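Local coordinates for dihydroorotase (Agrobacterium tumefaciens, PDB 2OGJ), which catalyses the deacetylation of acetyl-(R)-mandelate in vitro as a zinc-dependent esterase of the amidohydrolase superfamily, at residues A[46-50]-A[51-55]; A[87-91]-A[92-96]. All blocks are in the same frame, centred on the assembly; numbering follows the deposited sequence.

In the fold
From the N terminus, the chain first builds a four-stranded mixed sheet, in which strand 46-50 is an outermost strand. Interaction 1 closes the bend that leaves this strand for the loop running to strand 59-61. The chain then enters the TIM barrel through strand 68-75 and passes the zinc ligands His77 and His79. Interaction 2 follows, folding the loop 87-96 on itself before strand 100-106. The two contacts lie in series, neither nested nor crossed, with centres 33 Å apart and nearest atoms about 17 Å apart. Interaction 1 shapes the edge of the small beta domain beside the barrel, while interaction 2 lies beside zinc ligand His79, the side chains of Ile89 and His79 being about 6 Å apart, and at a subunit boundary.

Interaction 1. Residues A[46-50]-A[51-55]; sequences IAAVG and SALQA
The backbone N of Gly50 lies against the isobutyl group of Leu53, whose CG is 3.8 Å from Gly50 N, where the chain leaves an edge strand of the small beta-sheet domain beside the TIM barrel. This is a hydrophobic fold-back round a bend, without a hydrogen bond across it. Ser51, whose small polar side chain suits an exposed corner, takes the chain out of the extended form, and two residues later Leu53 points back at the strand. Its CG lies beside its own backbone N (chi1 -32°), and the two methyls reach different residues. CD2 lies against the backbone of Gly50, where a residue without a side chain leaves room for the methyl. CD1 reaches further back along the strand, to Ala48. Ala48 belongs to a classic beta bulge in which it and Ala47 both face Leu39 of strand 36-40, a residue that Leu53 also touches. The loop therefore packs on two neighbouring strands. Beyond it, Gln54 curls back to make a weak hydrogen bond from NE2 to Ala52 O. On the strand, the short side chain of Ala48 suits the close approach, its CB meeting Leu53 CD1 at 3.7 Å.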
# COMPACT_ATOMS: atom_id res chain seq x y z
N ILE A 46 14.64 -19.40 53.22
CA ILE A 46 14.06 -20.46 54.05
C ILE A 46 15.07 -20.97 55.08
O ILE A 46 16.03 -21.67 54.75
CB ILE A 46 13.59 -21.64 53.16
CG1 ILE A 46 12.64 -21.12 52.08
CG2 ILE A 46 12.90 -22.70 54.02
CD1 ILE A 46 12.28 -22.14 51.03
N ALA A 47 14.83 -20.61 56.34
CA ALA A 47 15.70 -21.02 57.45
C ALA A 47 15.37 -22.44 57.87
O ALA A 47 16.27 -23.24 58.14
CB ALA A 47 15.52 -20.07 58.63
N ALA A 48 14.08 -22.75 57.93
CA ALA A 48 13.66 -24.08 58.32
C ALA A 48 12.27 -24.47 57.84
O ALA A 48 11.44 -23.62 57.51
CB ALA A 48 13.73 -24.20 59.84
N VAL A 49 12.02 -25.77 57.79
CA VAL A 49 10.73 -26.31 57.39
C VAL A 49 10.46 -27.56 58.22
O VAL A 49 11.20 -28.54 58.16
CB VAL A 49 10.72 -26.68 55.89
CG1 VAL A 49 9.34 -27.22 55.50
CG2 VAL A 49 11.08 -25.47 55.07
N GLY A 50 9.39 -27.51 59.01
CA GLY A 50 9.07 -28.65 59.84
C GLY A 50 7.71 -28.59 60.51
O GLY A 50 7.05 -27.56 60.51
N SER A 51 7.32 -29.72 61.09
CA SER A 51 6.04 -29.91 61.77
C SER A 51 5.67 -28.84 62.82
O SER A 51 4.49 -28.65 63.12
CB SER A 51 6.02 -31.31 62.40
OG SER A 51 4.72 -31.67 62.81
N ALA A 52 6.67 -28.15 63.37
CA ALA A 52 6.39 -27.11 64.36
C ALA A 52 7.67 -26.46 64.84
O ALA A 52 8.20 -26.80 65.89
CB ALA A 52 5.63 -27.70 65.54
N LEU A 53 8.16 -25.50 64.06
CA LEU A 53 9.40 -24.81 64.37
C LEU A 53 9.24 -23.74 65.44
O LEU A 53 8.12 -23.37 65.79
CB LEU A 53 9.95 -24.16 63.10
CG LEU A 53 9.65 -24.92 61.81
CD1 LEU A 53 10.08 -24.09 60.62
CD2 LEU A 53 10.37 -26.26 61.83
N GLN A 54 10.36 -23.25 65.96
CA GLN A 54 10.33 -22.20 66.97
C GLN A 54 11.00 -20.98 66.36
O GLN A 54 11.89 -21.13 65.52
CB GLN A 54 11.08 -22.65 68.20
CG GLN A 54 10.48 -23.85 68.93
CD GLN A 54 10.53 -25.12 68.11
OE1 GLN A 54 11.59 -25.54 67.66
NE2 GLN A 54 9.37 -25.74 67.92
N ALA A 55 10.59 -19.78 66.76
CA ALA A 55 11.19 -18.57 66.21
C ALA A 55 11.43 -17.46 67.24
O ALA A 55 10.87 -17.49 68.34
CB ALA A 55 10.31 -18.04 65.06

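Interaction 2. Residues A[87-91]-A[92-96]; sequences ISIRP and SECGA
Two overlapping type I beta turns carry the chain from Arg90 to Cys94, closed by hydrogen bonds from Glu93 N to Arg90 O at 3.0 Å and from Cys94 N to Pro91 O at 3.2 Å. Pro91, with its ring-restricted phi, suits the second position of the first turn. This loop belongs to the TIM barrel and follows the short strand 77-78 and the zinc ligands His77 and His79; Ile89 shares a backbone hydrogen bond with His79. Glu93 reaches back toward Ile89 and Arg90: with CG beside its own N (chi1 -60°) and the chain extended beyond, its carboxylate divides between the two. OE1 lies against the beta-branch of Ile89, 3.6 Å from Ile89 CG2. OE2 touches the aliphatic part of Arg90, 3.7 Å from Arg90 CD, where the two side chains cross at a slant, and meets the guanidinium at its edge, in plane, although the two flat groups are turned 63° apart. That salt bridge is long, with Arg90 NE and Glu93 OE2 3.9 Å apart; the stronger partner of Arg90 is Glu119 of the second subunit, bound through NH1. Buried Cys94, a small side chain, packs on Leu103 of strand 100-106, with Cys94 CB 4.0 Å from Ile89 CD1.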
# COMPACT_ATOMS: atom_id res chain seq x y z
N ILE A 87 -3.15 0.15 26.37
CA ILE A 87 -3.91 -1.01 26.83
C ILE A 87 -3.48 -1.71 28.12
O ILE A 87 -4.27 -2.42 28.72
CB ILE A 87 -3.96 -2.08 25.67
CG1 ILE A 87 -5.19 -2.96 25.84
CG2 ILE A 87 -2.71 -2.95 25.67
CD1 ILE A 87 -6.47 -2.17 25.94
N SER A 88 -2.23 -1.49 28.53
CA SER A 88 -1.66 -2.11 29.73
C SER A 88 -2.19 -1.63 31.06
O SER A 88 -2.68 -0.52 31.19
CB SER A 88 -0.14 -1.90 29.76
OG SER A 88 0.50 -2.55 28.69
N ILE A 89 -2.05 -2.50 32.06
CA ILE A 89 -2.46 -2.21 33.43
C ILE A 89 -1.17 -2.15 34.24
O ILE A 89 -0.09 -2.25 33.68
CB ILE A 89 -3.40 -3.32 34.01
CG1 ILE A 89 -2.78 -4.70 33.81
CG2 ILE A 89 -4.75 -3.25 33.34
CD1 ILE A 89 -3.66 -5.83 34.32
N ARG A 90 -1.27 -1.99 35.55
CA ARG A 90 -0.07 -1.92 36.38
C ARG A 90 0.27 -3.30 36.92
O ARG A 90 -0.60 -4.15 37.03
CB ARG A 90 -0.29 -0.96 37.56
CG ARG A 90 -0.69 0.47 37.17
CD ARG A 90 -1.02 1.26 38.43
NE ARG A 90 -1.65 2.55 38.16
CZ ARG A 90 -0.99 3.70 38.00
NH1 ARG A 90 0.35 3.75 38.07
NH2 ARG A 90 -1.67 4.82 37.75
N PRO A 91 1.55 -3.57 37.24
CA PRO A 91 1.81 -4.90 37.77
C PRO A 91 1.17 -5.08 39.15
O PRO A 91 0.83 -6.19 39.54
CB PRO A 91 3.34 -4.99 37.79
CG PRO A 91 3.79 -3.58 37.70
CD PRO A 91 2.81 -2.93 36.80
N SER A 92 0.98 -3.99 39.88
CA SER A 92 0.35 -4.09 41.19
C SER A 92 -1.12 -4.53 41.05
O SER A 92 -1.73 -4.97 42.01
CB SER A 92 0.40 -2.74 41.92
OG SER A 92 -0.69 -1.92 41.56
N GLU A 93 -1.70 -4.45 39.83
CA GLU A 93 -3.09 -4.79 39.60
C GLU A 93 -3.24 -6.26 39.22
O GLU A 93 -4.38 -6.78 39.18
CB GLU A 93 -3.69 -3.89 38.52
CG GLU A 93 -3.67 -2.41 38.86
CD GLU A 93 -4.25 -1.55 37.76
OE1 GLU A 93 -4.69 -2.11 36.73
OE2 GLU A 93 -4.28 -0.31 37.92
N CYS A 94 -2.17 -6.95 38.93
CA CYS A 94 -2.26 -8.36 38.54
C CYS A 94 -1.13 -9.18 39.13
O CYS A 94 -0.93 -10.33 38.75
CB CYS A 94 -2.20 -8.46 37.02
SG CYS A 94 -0.69 -7.67 36.37
N GLY A 95 -0.38 -8.58 40.05
CA GLY A 95 0.74 -9.25 40.68
C GLY A 95 0.55 -9.84 42.07
O GLY A 95 -0.39 -10.60 42.31
N ALA A 96 1.46 -9.48 42.98
CA ALA A 96 1.49 -9.93 44.37
C ALA A 96 0.18 -9.81 45.14
O ALA A 96 -0.23 -10.77 45.79
CB ALA A 96 2.57 -9.21 45.13